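PDB 4JZA: uncharacterized protein from Legionella longbeachae NSW150, which probably acts as a phosphoinositide phosphatase that removes the 3-phosphate from phosphatidylinositol 3-phosphate, and may alter host lipid metabolism during infection. Local coordinates for residues Ala773-Phe784 with Ile797-Leu808. Sequence-based numbering, arbitrary orientation.
Sequences ATNSVYGRLRSF and IVSTTVEEWTKL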
ATOM      1  N   ALA A 773      17.751 -12.195  48.124  1.00 40.19           N
ATOM      2  CA  ALA A 773      18.638 -11.607  47.137  1.00 38.93           C
ATOM      3  C   ALA A 773      18.302 -12.018  45.714  1.00 39.71           C
ATOM      4  O   ALA A 773      18.248 -11.177  44.805  1.00 40.86           O
ATOM      5  CB  ALA A 773      20.064 -11.950  47.461  1.00 40.05           C
ATOM      6  N   THR A 774      18.083 -13.308  45.496  1.00 40.54           N
ATOM      7  CA  THR A 774      17.619 -13.789  44.184  1.00 38.98           C
ATOM      8  C   THR A 774      16.375 -13.047  43.721  1.00 36.74           C
ATOM      9  O   THR A 774      16.323 -12.565  42.574  1.00 36.57           O
ATOM     10  CB  THR A 774      17.317 -15.292  44.216  1.00 40.98           C
ATOM     11  OG1 THR A 774      18.524 -16.023  44.503  1.00 42.62           O
ATOM     12  CG2 THR A 774      16.765 -15.744  42.886  1.00 40.88           C
ATOM     13  N   ASN A 775      15.403 -12.878  44.599  1.00 35.57           N
ATOM     14  CA  ASN A 775      14.227 -12.041  44.227  1.00 36.25           C
ATOM     15  C   ASN A 775      14.519 -10.584  43.962  1.00 35.95           C
ATOM     16  O   ASN A 775      13.811  -9.956  43.175  1.00 37.30           O
ATOM     17  CB  ASN A 775      13.144 -12.037  45.292  1.00 37.39           C
ATOM     18  CG  ASN A 775      12.353 -13.312  45.341  1.00 39.18           C
ATOM     19  OD1 ASN A 775      12.311 -14.129  44.403  1.00 42.57           O
ATOM     20  ND2 ASN A 775      11.794 -13.536  46.473  1.00 40.77           N
ATOM     21  N   SER A 776      15.505 -10.011  44.640  1.00 35.43           N
ATOM     22  CA  SER A 776      15.841  -8.630  44.367  1.00 36.19           C
ATOM     23  C   SER A 776      16.566  -8.534  43.025  1.00 38.18           C
ATOM     24  O   SER A 776      16.274  -7.638  42.215  1.00 38.26           O
ATOM     25  CB  SER A 776      16.673  -8.052  45.486  1.00 37.42           C
ATOM     26  OG  SER A 776      17.159  -6.815  45.123  1.00 38.20           O
ATOM     27  N   VAL A 777      17.475  -9.469  42.732  1.00 36.97           N
ATOM     28  CA  VAL A 777      18.152  -9.411  41.441  1.00 36.26           C
ATOM     29  C   VAL A 777      17.162  -9.589  40.254  1.00 37.25           C
ATOM     30  O   VAL A 777      17.089  -8.758  39.359  1.00 37.71           O
ATOM     31  CB  VAL A 777      19.299 -10.422  41.398  1.00 35.72           C
ATOM     32  CG1 VAL A 777      19.842 -10.601  39.990  1.00 35.72           C
ATOM     33  CG2 VAL A 777      20.425  -9.927  42.297  1.00 37.26           C
ATOM     34  N   TYR A 778      16.406 -10.673  40.271  1.00 36.05           N
ATOM     35  CA  TYR A 778      15.451 -10.974  39.215  1.00 34.22           C
ATOM     36  C   TYR A 778      14.325  -9.964  39.153  1.00 34.03           C
ATOM     37  O   TYR A 778      13.964  -9.446  38.073  1.00 33.17           O
ATOM     38  CB  TYR A 778      14.827 -12.364  39.418  1.00 33.31           C
ATOM     39  CG  TYR A 778      15.733 -13.566  39.196  1.00 34.17           C
ATOM     40  CD1 TYR A 778      17.062 -13.429  38.802  1.00 34.73           C
ATOM     41  CD2 TYR A 778      15.242 -14.869  39.383  1.00 34.59           C
ATOM     42  CE1 TYR A 778      17.862 -14.539  38.608  1.00 35.58           C
ATOM     43  CE2 TYR A 778      16.031 -15.980  39.163  1.00 34.98           C
ATOM     44  CZ  TYR A 778      17.342 -15.817  38.792  1.00 34.92           C
ATOM     45  OH  TYR A 778      18.137 -16.923  38.577  1.00 31.70           O
ATOM     46  N   GLY A 779      13.748  -9.683  40.311  1.00 35.58           N
ATOM     47  CA  GLY A 779      12.608  -8.755  40.388  1.00 34.13           C
ATOM     48  C   GLY A 779      12.890  -7.343  39.913  1.00 32.43           C
ATOM     49  O   GLY A 779      12.128  -6.742  39.199  1.00 31.10           O
ATOM     50  N   ARG A 780      14.001  -6.786  40.333  1.00 35.29           N
ATOM     51  CA  ARG A 780      14.320  -5.407  39.944  1.00 35.58           C
ATOM     52  C   ARG A 780      14.696  -5.295  38.493  1.00 35.81           C
ATOM     53  O   ARG A 780      14.217  -4.379  37.805  1.00 35.80           O
ATOM     54  CB  ARG A 780      15.484  -4.854  40.766  1.00 35.82           C
ATOM     55  CG  ARG A 780      15.159  -4.712  42.225  1.00 35.94           C
ATOM     56  CD  ARG A 780      14.197  -3.593  42.457  1.00 36.41           C
ATOM     57  NE  ARG A 780      13.845  -3.532  43.858  1.00 37.59           N
ATOM     58  CZ  ARG A 780      13.074  -2.603  44.410  1.00 37.03           C
ATOM     59  NH1 ARG A 780      12.568  -1.655  43.695  1.00 38.72           N
ATOM     60  NH2 ARG A 780      12.861  -2.587  45.701  1.00 38.30           N
ATOM     61  N   LEU A 781      15.597  -6.181  38.047  1.00 35.27           N
ATOM     62  CA  LEU A 781      15.972  -6.218  36.660  1.00 34.12           C
ATOM     63  C   LEU A 781      14.730  -6.435  35.818  1.00 35.64           C
ATOM     64  O   LEU A 781      14.555  -5.788  34.796  1.00 36.30           O
ATOM     65  CB  LEU A 781      16.999  -7.291  36.402  1.00 34.71           C
ATOM     66  CG  LEU A 781      18.389  -6.787  36.797  1.00 36.28           C
ATOM     67  CD1 LEU A 781      19.405  -7.911  36.864  1.00 37.14           C
ATOM     68  CD2 LEU A 781      18.889  -5.741  35.830  1.00 35.53           C
ATOM     69  N   ARG A 782      13.834  -7.319  36.225  1.00 35.78           N
ATOM     70  CA  ARG A 782      12.676  -7.542  35.384  1.00 36.85           C
ATOM     71  C   ARG A 782      11.805  -6.302  35.364  1.00 36.80           C
ATOM     72  O   ARG A 782      11.105  -6.012  34.382  1.00 37.04           O
ATOM     73  CB  ARG A 782      11.921  -8.786  35.814  1.00 39.97           C
ATOM     74  CG  ARG A 782      10.631  -9.123  35.064  1.00 39.38           C
ATOM     75  CD  ARG A 782       9.828 -10.200  35.847  1.00 41.54           C
ATOM     76  NE  ARG A 782      10.267 -11.496  35.367  1.00 46.04           N
ATOM     77  CZ  ARG A 782      10.799 -12.486  36.075  1.00 56.07           C
ATOM     78  NH1 ARG A 782      10.911 -12.499  37.428  1.00 63.92           N
ATOM     79  NH2 ARG A 782      11.176 -13.534  35.395  1.00 57.31           N
ATOM     80  N   SER A 783      11.875  -5.506  36.409  1.00 41.57           N
ATOM     81  CA  SER A 783      11.064  -4.268  36.440  1.00 43.16           C
ATOM     82  C   SER A 783      11.416  -3.274  35.316  1.00 41.53           C
ATOM     83  O   SER A 783      10.610  -2.418  35.011  1.00 43.66           O
ATOM     84  CB  SER A 783      11.092  -3.593  37.815  1.00 42.47           C
ATOM     85  OG  SER A 783      12.103  -2.596  37.939  1.00 43.30           O
ATOM     86  N   PHE A 784      12.588  -3.405  34.702  1.00 40.03           N
ATOM     87  CA  PHE A 784      12.969  -2.579  33.536  1.00 41.61           C
ATOM     88  C   PHE A 784      12.393  -3.037  32.196  1.00 42.77           C
ATOM     89  O   PHE A 784      12.470  -2.295  31.228  1.00 45.48           O
ATOM     90  CB  PHE A 784      14.488  -2.542  33.345  1.00 41.93           C
ATOM     91  CG  PHE A 784      15.221  -1.872  34.438  1.00 39.25           C
ATOM     92  CD1 PHE A 784      15.179  -0.509  34.576  1.00 40.71           C
ATOM     93  CD2 PHE A 784      15.982  -2.597  35.294  1.00 40.51           C
ATOM     94  CE1 PHE A 784      15.886   0.127  35.577  1.00 41.72           C
ATOM     95  CE2 PHE A 784      16.689  -1.980  36.309  1.00 43.76           C
ATOM     96  CZ  PHE A 784      16.642  -0.611  36.446  1.00 42.21           C
ATOM     97  N   ILE A 797      14.184   4.018  39.181  1.00 48.84           N
ATOM     98  CA  ILE A 797      14.259   2.581  39.471  1.00 45.38           C
ATOM     99  C   ILE A 797      15.696   2.153  39.659  1.00 42.66           C
ATOM    100  O   ILE A 797      15.981   1.303  40.496  1.00 42.39           O
ATOM    101  CB  ILE A 797      13.665   1.703  38.387  1.00 46.20           C
ATOM    102  CG1 ILE A 797      12.183   2.014  38.181  1.00 49.79           C
ATOM    103  CG2 ILE A 797      13.783   0.237  38.785  1.00 46.23           C
ATOM    104  CD1 ILE A 797      11.521   1.227  37.049  1.00 47.14           C
ATOM    105  N   VAL A 798      16.599   2.708  38.873  1.00 40.46           N
ATOM    106  CA  VAL A 798      18.011   2.446  39.084  1.00 41.38           C
ATOM    107  C   VAL A 798      18.389   2.826  40.530  1.00 40.59           C
ATOM    108  O   VAL A 798      18.982   2.015  41.257  1.00 37.38           O
ATOM    109  CB  VAL A 798      18.879   3.207  38.077  1.00 41.89           C
ATOM    110  CG1 VAL A 798      20.359   3.156  38.446  1.00 44.42           C
ATOM    111  CG2 VAL A 798      18.686   2.629  36.712  1.00 41.59           C
ATOM    112  N   SER A 799      18.050   4.047  40.922  1.00 40.92           N
ATOM    113  CA  SER A 799      18.313   4.551  42.276  1.00 44.81           C
ATOM    114  C   SER A 799      17.902   3.528  43.351  1.00 44.33           C
ATOM    115  O   SER A 799      18.703   3.117  44.195  1.00 43.81           O
ATOM    116  CB  SER A 799      17.540   5.851  42.514  1.00 47.73           C
ATOM    117  OG  SER A 799      18.282   6.723  43.339  1.00 51.13           O
ATOM    118  N   THR A 800      16.652   3.096  43.282  1.00 42.51           N
ATOM    119  CA  THR A 800      16.096   2.183  44.262  1.00 42.32           C
ATOM    120  C   THR A 800      16.755   0.806  44.243  1.00 42.41           C
ATOM    121  O   THR A 800      17.030   0.184  45.276  1.00 42.46           O
ATOM    122  CB  THR A 800      14.625   1.972  43.929  1.00 44.26           C
ATOM    123  OG1 THR A 800      13.989   3.231  43.819  1.00 44.16           O
ATOM    124  CG2 THR A 800      13.898   1.148  44.981  1.00 45.62           C
ATOM    125  N   THR A 801      16.980   0.320  43.043  1.00 41.98           N
ATOM    126  CA  THR A 801      17.603  -0.969  42.853  1.00 41.00           C
ATOM    127  C   THR A 801      19.036  -0.935  43.398  1.00 41.10           C
ATOM    128  O   THR A 801      19.425  -1.862  44.104  1.00 41.91           O
ATOM    129  CB  THR A 801      17.633  -1.334  41.360  1.00 42.91           C
ATOM    130  OG1 THR A 801      16.299  -1.397  40.830  1.00 36.65           O
ATOM    131  CG2 THR A 801      18.363  -2.656  41.161  1.00 47.19           C
ATOM    132  N   VAL A 802      19.819   0.118  43.097  1.00 40.40           N
ATOM    133  CA  VAL A 802      21.186   0.198  43.604  1.00 39.88           C
ATOM    134  C   VAL A 802      21.141   0.259  45.128  1.00 39.50           C
ATOM    135  O   VAL A 802      21.961  -0.352  45.803  1.00 39.79           O
ATOM    136  CB  VAL A 802      22.021   1.382  43.021  1.00 40.59           C
ATOM    137  CG1 VAL A 802      23.388   1.478  43.681  1.00 39.23           C
ATOM    138  CG2 VAL A 802      22.229   1.215  41.521  1.00 41.88           C
ATOM    139  N   GLU A 803      20.186   0.970  45.683  1.00 40.76           N
ATOM    140  CA  GLU A 803      20.135   1.078  47.132  1.00 44.36           C
ATOM    141  C   GLU A 803      19.849  -0.259  47.730  1.00 42.81           C
ATOM    142  O   GLU A 803      20.523  -0.686  48.691  1.00 43.47           O
ATOM    143  CB  GLU A 803      19.135   2.133  47.622  1.00 51.72           C
ATOM    144  CG  GLU A 803      19.839   3.348  48.223  1.00 65.65           C
ATOM    145  CD  GLU A 803      18.968   4.615  48.255  1.00 84.73           C
ATOM    146  OE1 GLU A 803      17.770   4.551  47.867  1.00 85.18           O
ATOM    147  OE2 GLU A 803      19.482   5.681  48.702  1.00 99.06           O
ATOM    148  N   GLU A 804      18.872  -0.944  47.139  1.00 40.42           N
ATOM    149  CA  GLU A 804      18.466  -2.207  47.657  1.00 38.09           C
ATOM    150  C   GLU A 804      19.596  -3.220  47.521  1.00 37.95           C
ATOM    151  O   GLU A 804      19.912  -3.933  48.476  1.00 37.20           O
ATOM    152  CB  GLU A 804      17.230  -2.674  46.960  1.00 38.59           C
ATOM    153  CG  GLU A 804      16.869  -4.116  47.243  1.00 40.68           C
ATOM    154  CD  GLU A 804      15.452  -4.401  46.816  1.00 45.42           C
ATOM    155  OE1 GLU A 804      15.176  -5.213  45.863  1.00 45.64           O
ATOM    156  OE2 GLU A 804      14.584  -3.745  47.431  1.00 46.41           O
ATOM    157  N   TRP A 805      20.253  -3.268  46.370  1.00 37.80           N
ATOM    158  CA  TRP A 805      21.341  -4.238  46.223  1.00 39.98           C
ATOM    159  C   TRP A 805      22.519  -3.880  47.091  1.00 41.81           C
ATOM    160  O   TRP A 805      23.160  -4.760  47.626  1.00 45.00           O
ATOM    161  CB  TRP A 805      21.807  -4.372  44.776  1.00 39.52           C
ATOM    162  CG  TRP A 805      20.778  -4.969  43.850  1.00 36.63           C
ATOM    163  CD1 TRP A 805      19.663  -5.654  44.189  1.00 35.02           C
ATOM    164  CD2 TRP A 805      20.803  -4.920  42.432  1.00 34.48           C
ATOM    165  NE1 TRP A 805      18.974  -6.026  43.066  1.00 33.50           N
ATOM    166  CE2 TRP A 805      19.665  -5.587  41.969  1.00 34.01           C
ATOM    167  CE3 TRP A 805      21.689  -4.390  41.512  1.00 34.83           C
ATOM    168  CZ2 TRP A 805      19.389  -5.729  40.626  1.00 33.03           C
ATOM    169  CZ3 TRP A 805      21.411  -4.550  40.185  1.00 35.78           C
ATOM    170  CH2 TRP A 805      20.266  -5.216  39.757  1.00 33.61           C
ATOM    171  N   THR A 806      22.807  -2.594  47.236  1.00 42.74           N
ATOM    172  CA  THR A 806      23.936  -2.197  48.045  1.00 44.01           C
ATOM    173  C   THR A 806      23.711  -2.628  49.492  1.00 43.82           C
ATOM    174  O   THR A 806      24.618  -3.116  50.119  1.00 43.01           O
ATOM    175  CB  THR A 806      24.215  -0.701  47.894  1.00 44.34           C
ATOM    176  OG1 THR A 806      24.632  -0.433  46.538  1.00 45.22           O
ATOM    177  CG2 THR A 806      25.300  -0.291  48.800  1.00 45.65           C
ATOM    178  N   LYS A 807      22.497  -2.483  49.997  1.00 45.06           N
ATOM    179  CA  LYS A 807      22.185  -2.919  51.350  1.00 49.62           C
ATOM    180  C   LYS A 807      22.379  -4.428  51.566  1.00 49.21           C
ATOM    181  O   LYS A 807      23.084  -4.867  52.496  1.00 46.73           O
ATOM    182  CB  LYS A 807      20.758  -2.582  51.675  1.00 57.90           C
ATOM    183  CG  LYS A 807      20.632  -1.733  52.912  1.00 70.29           C
ATOM    184  CD  LYS A 807      20.001  -0.378  52.536  1.00 91.20           C
ATOM    185  CE  LYS A 807      19.757   0.521  53.748  1.00 99.43           C
ATOM    186  NZ  LYS A 807      18.373   1.084  53.730  1.00106.67           N
ATOM    187  N   LEU A 808      21.768  -5.229  50.701  1.00 46.36           N
ATOM    188  CA  LEU A 808      22.016  -6.670  50.696  1.00 44.39           C
ATOM    189  C   LEU A 808      23.492  -7.002  50.689  1.00 42.80           C
ATOM    190  O   LEU A 808      23.893  -7.865  51.412  1.00 43.35           O
ATOM    191  CB  LEU A 808      21.337  -7.341  49.516  1.00 44.57           C
ATOM    192  CG  LEU A 808      19.800  -7.311  49.616  1.00 47.98           C
ATOM    193  CD1 LEU A 808      19.139  -7.621  48.269  1.00 48.52           C
ATOM    194  CD2 LEU A 808      19.294  -8.243  50.701  1.00 48.93           C
TER
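Glu804 OE1 accepts two hydrogen bonds across the contact, from Ser776 OG at 2.7 Å and from Arg780 NE at 2.9 Å. The serine hydroxyl uses the anti lone pair of OE1. The arginine comes from above the carboxylate plane. Arg780 NH2 also bonds Glu804 OE2, at 2.7 Å, which completes a side-on salt bridge. The guanidinium and carboxylate planes are 68° apart, so the pair is far from coplanar. The Arg780 chain bends at chi2 (-71°), runs past Thr801, and brings NH1 to the methyl CG2 of Thr800. Thr800 OG1 itself bonds Glu796 O. Arg780 is a knob among Thr800, Thr801, Glu804 and Trp805.

Trp805 is in turn a knob, set among Ser776, Val777, Arg780 and Leu781. Its NE1 makes a weak hydrogen bond to Ser776 O at 3.3 Å. Val777 CG2 lies over one face of the indole, toward its rim; Thr801 CG2, from the same helix as Trp805, lies toward the rim of the other face. Leu781 CG meets the ring edge at CH2, 3.8 Å away. Further along, Phe784 CZ touches Ile797 CG2 and Val798 CG2.

The segments 773-782 and 797-808 run nearly antiparallel (167°) and form a helical hairpin in the C-terminal domain; the centre of the contact lies about 46 Å from the centre of the chain. Helix 676-702 packs against Val777, Phe784, Val798 and Trp805, and helix 748-761 against Leu781.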